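Local coordinates for protein CocE/NonD family hydrolase (PDB 3III) that probably hydrolyses ester, amide or peptide bonds as a bacterial serine hydrolase of the CocE/NonD family, related to X-Pro dipeptidyl-peptidases, at residues L195-M198 with Y199-V202; L243-D246 with F247-Q250. One frame throughout, in Å; residues are numbered along the deposited sequence.

Interaction 1 (L195-M198 with Y199-V202); sequences LNDM and YREV
Glu201 reaches back from the first turn of a short helix to hold the backbone of Asn196 and Asp197, a local helix-start contact buried where the loop after strand 186-192 runs into helix 198-203. Its OE1 is gripped twice. Asn196 N lies 3.0 Å from Glu201 OE1, in a nearly straight bond (165°) almost in line with the C-O bond, while Asp197 N, 3.1 Å from the same OE1, comes from above the carboxylate plane. The Glu201 side chain, extended beyond CG, carries the carboxylate back to these N-H groups of the loop. There OE2 forms a salt bridge with Arg276 and, through a water, meets Asn196 OD1; the side-chain ND2 of Asn196 donates to the carbonyl oxygen of Gly277.

Asp197 is the N-cap residue of this helix, in the alpha/beta-hydrolase part of the chain. A chi1 of -176°, which puts CG beside the carbonyl carbon, directs its carboxylate toward Arg200. Asp197 OD2 offers its syn lone pair to Arg200 NH1 at 2.8 Å, a salt bridge met at the guanidinium edge although the two planes are turned 61° apart. OD1 reaches Tyr199 N through a water. Gln252 also bonds to OD2.

Leu195 CD2 packs against Val202 CB at 3.9 Å, the two side chains crossing at a slant. Within the helix, Val202 N donates to Met198 O at 3.1 Å, an alpha-type i to i+4 bond.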
loop_
_atom_site.group_PDB
_atom_site.type_symbol
_atom_site.label_atom_id
_atom_site.label_comp_id
_atom_site.label_asym_id
_atom_site.label_seq_id
_atom_site.Cartn_x
_atom_site.Cartn_y
_atom_site.Cartn_z
ATOM N N LEU A 195 -2.254 -0.564 3.401
ATOM C CA LEU A 195 -1.545 -1.172 4.500
ATOM C C LEU A 195 -2.525 -1.673 5.564
ATOM O O LEU A 195 -3.709 -1.370 5.542
ATOM C CB LEU A 195 -0.558 -0.166 5.128
ATOM C CG LEU A 195 -1.117 1.119 5.768
ATOM C CD1 LEU A 195 -1.486 0.935 7.193
ATOM C CD2 LEU A 195 -0.058 2.262 5.602
ATOM N N ASN A 196 -2.012 -2.456 6.500
ATOM C CA ASN A 196 -2.809 -2.877 7.631
ATOM C C ASN A 196 -2.029 -3.193 8.924
ATOM O O ASN A 196 -2.579 -3.740 9.845
ATOM C CB ASN A 196 -3.703 -4.023 7.200
ATOM C CG ASN A 196 -2.958 -5.079 6.483
ATOM O OD1 ASN A 196 -2.061 -5.677 7.029
ATOM N ND2 ASN A 196 -3.281 -5.270 5.197
ATOM N N ASP A 197 -0.755 -2.791 8.978
ATOM C CA ASP A 197 0.103 -2.897 10.159
ATOM C C ASP A 197 0.940 -1.639 10.233
ATOM O O ASP A 197 1.967 -1.534 9.608
ATOM C CB ASP A 197 0.980 -4.146 10.079
ATOM C CG ASP A 197 1.848 -4.369 11.354
ATOM O OD1 ASP A 197 2.034 -3.424 12.177
ATOM O OD2 ASP A 197 2.405 -5.507 11.460
HETATM N N MSE A 198 0.453 -0.648 10.954
HETATM C CA MSE A 198 1.063 0.669 10.929
HETATM C C MSE A 198 2.499 0.640 11.381
HETATM O O MSE A 198 3.329 1.346 10.802
HETATM C CB MSE A 198 0.288 1.668 11.802
HETATM C CG MSE A 198 -0.973 2.109 11.186
HETATM SE SE MSE A 198 -1.920 3.457 12.318
HETATM C CE MSE A 198 -0.600 4.972 12.045
ATOM N N TYR A 199 2.803 -0.109 12.438
ATOM C CA TYR A 199 4.169 -0.137 12.925
ATOM C C TYR A 199 5.186 -0.595 11.844
ATOM O O TYR A 199 6.268 -0.065 11.740
ATOM C CB TYR A 199 4.282 -1.069 14.151
ATOM C CG TYR A 199 5.641 -1.051 14.691
ATOM C CD1 TYR A 199 6.043 -0.056 15.583
ATOM C CD2 TYR A 199 6.579 -1.999 14.283
ATOM C CE1 TYR A 199 7.404 -0.008 16.061
ATOM C CE2 TYR A 199 7.860 -1.963 14.742
ATOM C CZ TYR A 199 8.281 -0.976 15.642
ATOM O OH TYR A 199 9.601 -0.961 16.059
ATOM N N ARG A 200 4.829 -1.599 11.063
ATOM C CA ARG A 200 5.745 -2.191 10.117
ATOM C C ARG A 200 5.715 -1.528 8.789
ATOM O O ARG A 200 6.623 -1.795 7.973
ATOM C CB ARG A 200 5.472 -3.687 9.938
ATOM C CG ARG A 200 5.973 -4.520 11.108
ATOM C CD ARG A 200 5.693 -6.048 10.886
ATOM N NE ARG A 200 6.168 -6.793 12.050
ATOM C CZ ARG A 200 5.540 -6.853 13.208
ATOM N NH1 ARG A 200 4.367 -6.261 13.353
ATOM N NH2 ARG A 200 6.088 -7.512 14.226
ATOM N N GLU A 201 4.673 -0.737 8.514
ATOM C CA GLU A 201 4.407 -0.329 7.130
ATOM C C GLU A 201 4.485 1.154 6.862
ATOM O O GLU A 201 4.804 1.514 5.742
ATOM C CB GLU A 201 3.133 -0.974 6.577
ATOM C CG GLU A 201 3.317 -2.512 6.662
ATOM C CD GLU A 201 2.114 -3.387 6.457
ATOM O OE1 GLU A 201 0.966 -2.878 6.434
ATOM O OE2 GLU A 201 2.334 -4.639 6.360
ATOM N N VAL A 202 4.252 2.002 7.876
ATOM C CA VAL A 202 4.289 3.456 7.672
ATOM C C VAL A 202 5.018 4.222 8.805
ATOM O O VAL A 202 5.744 5.149 8.509
ATOM C CB VAL A 202 2.881 4.079 7.425
ATOM C CG1 VAL A 202 1.962 3.987 8.672
ATOM C CG2 VAL A 202 3.022 5.533 6.929
HETATM O O HOH W 1 0.498 -6.418 7.286
HETATM O O HOH W 2 0.857 -1.707 13.919
#

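Interaction 2 (L243-D246 with F247-Q250); sequences LFDD and FWKQ
The polar links between 243-246 and 247-250 centre on Asp245, the N-cap of helix 246-249. Its CG sits between its backbone N and carbonyl carbon (chi1 57°), which turns OD1 back over the first turn to accept from Trp248 N. This capping bond is 3.3 Å from Trp248 N to Asp245 OD1 and nearly straight at 168°. OD2, the other oxygen, is held by His241. The main chain adds Lys249 N to Asp245 O at 2.9 Å. At the next residue, Asp246 O accepts from the side-chain NE2 of Gln250 at 3.3 Å, from well above the carbonyl plane, and takes a weak bond from Gln250 N.

The apolar part belongs to Phe244, whose ring meets two neighbours. Lys249 CG lies over one face in a CH-pi contact, 3.8 Å from the ring centroid and offset toward the rim; the lysine chain runs across the ring at about a right angle. Trp248 CB touches ring atom CD1 of Phe244 at 3.7 Å. Trp248 CD1, at the edge of the indole, lies 3.2 Å from Leu243 O, which sits near the ring plane, while Trp248 NE1 is bonded to the carbonyl of His241.

Phe244 is itself the centre of an inverse gamma turn, and the whole is a surface helix start: a tight turn that runs into an aspartate N-cap with its side-chain capping bond.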
loop_
_atom_site.group_PDB
_atom_site.type_symbol
_atom_site.label_atom_id
_atom_site.label_comp_id
_atom_site.label_asym_id
_atom_site.label_seq_id
_atom_site.Cartn_x
_atom_site.Cartn_y
_atom_site.Cartn_z
ATOM N N LEU A 243 8.813 0.445 19.723
ATOM C CA LEU A 243 8.767 -1.000 19.571
ATOM C C LEU A 243 7.317 -1.397 19.278
ATOM O O LEU A 243 6.385 -0.603 19.466
ATOM C CB LEU A 243 9.271 -1.695 20.847
ATOM C CG LEU A 243 10.782 -1.594 21.094
ATOM C CD1 LEU A 243 11.081 -1.866 22.548
ATOM C CD2 LEU A 243 11.461 -2.586 20.073
ATOM N N PHE A 244 7.127 -2.638 18.850
ATOM C CA PHE A 244 5.807 -3.170 18.503
ATOM C C PHE A 244 5.183 -3.616 19.821
ATOM O O PHE A 244 5.244 -4.762 20.176
ATOM C CB PHE A 244 5.945 -4.333 17.503
ATOM C CG PHE A 244 4.623 -4.896 17.017
ATOM C CD1 PHE A 244 3.731 -4.105 16.323
ATOM C CD2 PHE A 244 4.292 -6.236 17.232
ATOM C CE1 PHE A 244 2.533 -4.617 15.865
ATOM C CE2 PHE A 244 3.093 -6.772 16.751
ATOM C CZ PHE A 244 2.203 -5.937 16.087
ATOM N N ASP A 245 4.579 -2.673 20.541
ATOM C CA ASP A 245 4.088 -2.906 21.903
ATOM C C ASP A 245 2.545 -2.992 21.894
ATOM O O ASP A 245 1.952 -3.141 20.834
ATOM C CB ASP A 245 4.616 -1.777 22.814
ATOM C CG ASP A 245 4.212 -0.368 22.337
ATOM O OD1 ASP A 245 3.416 -0.239 21.382
ATOM O OD2 ASP A 245 4.709 0.637 22.922
ATOM N N ASP A 246 1.879 -2.920 23.046
ATOM C CA ASP A 246 0.425 -3.056 23.045
ATOM C C ASP A 246 -0.259 -1.971 22.199
ATOM O O ASP A 246 -1.292 -2.215 21.567
ATOM C CB ASP A 246 -0.142 -2.953 24.485
ATOM C CG ASP A 246 0.234 -4.153 25.355
ATOM O OD1 ASP A 246 0.759 -5.145 24.793
ATOM O OD2 ASP A 246 -0.012 -4.116 26.603
ATOM N N PHE A 247 0.267 -0.750 22.253
ATOM C CA PHE A 247 -0.237 0.334 21.390
ATOM C C PHE A 247 -0.282 -0.041 19.905
ATOM O O PHE A 247 -1.357 0.039 19.257
ATOM C CB PHE A 247 0.600 1.611 21.578
ATOM C CG PHE A 247 0.146 2.732 20.691
ATOM C CD1 PHE A 247 -0.900 3.558 21.093
ATOM C CD2 PHE A 247 0.711 2.918 19.437
ATOM C CE1 PHE A 247 -1.347 4.565 20.275
ATOM C CE2 PHE A 247 0.265 3.918 18.608
ATOM C CZ PHE A 247 -0.772 4.750 19.031
ATOM N N TRP A 248 0.861 -0.439 19.364
ATOM C CA TRP A 248 0.949 -0.769 17.947
ATOM C C TRP A 248 0.267 -2.079 17.579
ATOM O O TRP A 248 -0.183 -2.210 16.445
ATOM C CB TRP A 248 2.401 -0.785 17.446
ATOM C CG TRP A 248 3.022 0.599 17.334
ATOM C CD1 TRP A 248 4.114 1.072 18.014
ATOM C CD2 TRP A 248 2.547 1.693 16.558
ATOM N NE1 TRP A 248 4.393 2.359 17.617
ATOM C CE2 TRP A 248 3.435 2.762 16.742
ATOM C CE3 TRP A 248 1.491 1.855 15.652
ATOM C CZ2 TRP A 248 3.271 4.010 16.081
ATOM C CZ3 TRP A 248 1.331 3.082 15.022
ATOM C CH2 TRP A 248 2.193 4.149 15.275
ATOM N N LYS A 249 0.204 -3.052 18.510
ATOM C CA LYS A 249 -0.531 -4.288 18.236
ATOM C C LYS A 249 -2.004 -4.016 17.942
ATOM O O LYS A 249 -2.613 -4.713 17.154
ATOM C CB LYS A 249 -0.384 -5.305 19.393
ATOM C CG LYS A 249 1.029 -5.918 19.489
ATOM C CD LYS A 249 1.306 -6.699 20.788
ATOM C CE LYS A 249 2.729 -7.235 20.777
ATOM N NZ LYS A 249 2.985 -8.055 21.968
ATOM N N GLN A 250 -2.575 -2.992 18.564
ATOM C CA GLN A 250 -3.953 -2.576 18.267
ATOM C C GLN A 250 -4.099 -1.888 16.912
ATOM O O GLN A 250 -5.250 -1.606 16.486
ATOM C CB GLN A 250 -4.456 -1.627 19.339
ATOM C CG GLN A 250 -4.579 -2.291 20.679
ATOM C CD GLN A 250 -5.008 -1.322 21.722
ATOM O OE1 GLN A 250 -6.116 -0.797 21.665
ATOM N NE2 GLN A 250 -4.150 -1.074 22.708
#

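In the fold
Interaction 1 comes first along the chain and interaction 2 follows, with helices 213-224 and 234-240 between them; their centres lie about 11 Å apart. Both are helix starts with an aspartate at the N-cap, inside the same S15-type peptidase region. The centre of interaction 1, which is buried, lies about 9 Å from the centre of the chain, that of interaction 2, nearer the surface, about 20 Å. They meet directly: Tyr199 CD1 is 3.3 Å from Trp248 CD1, and the guanidinium of Arg200 makes a cation-pi contact with Phe244. Helix 246-249 thus packs on helix 198-203, joining the buried helix start to the surface layer, with Tyr199 also bonded through its hydroxyl to Pro242.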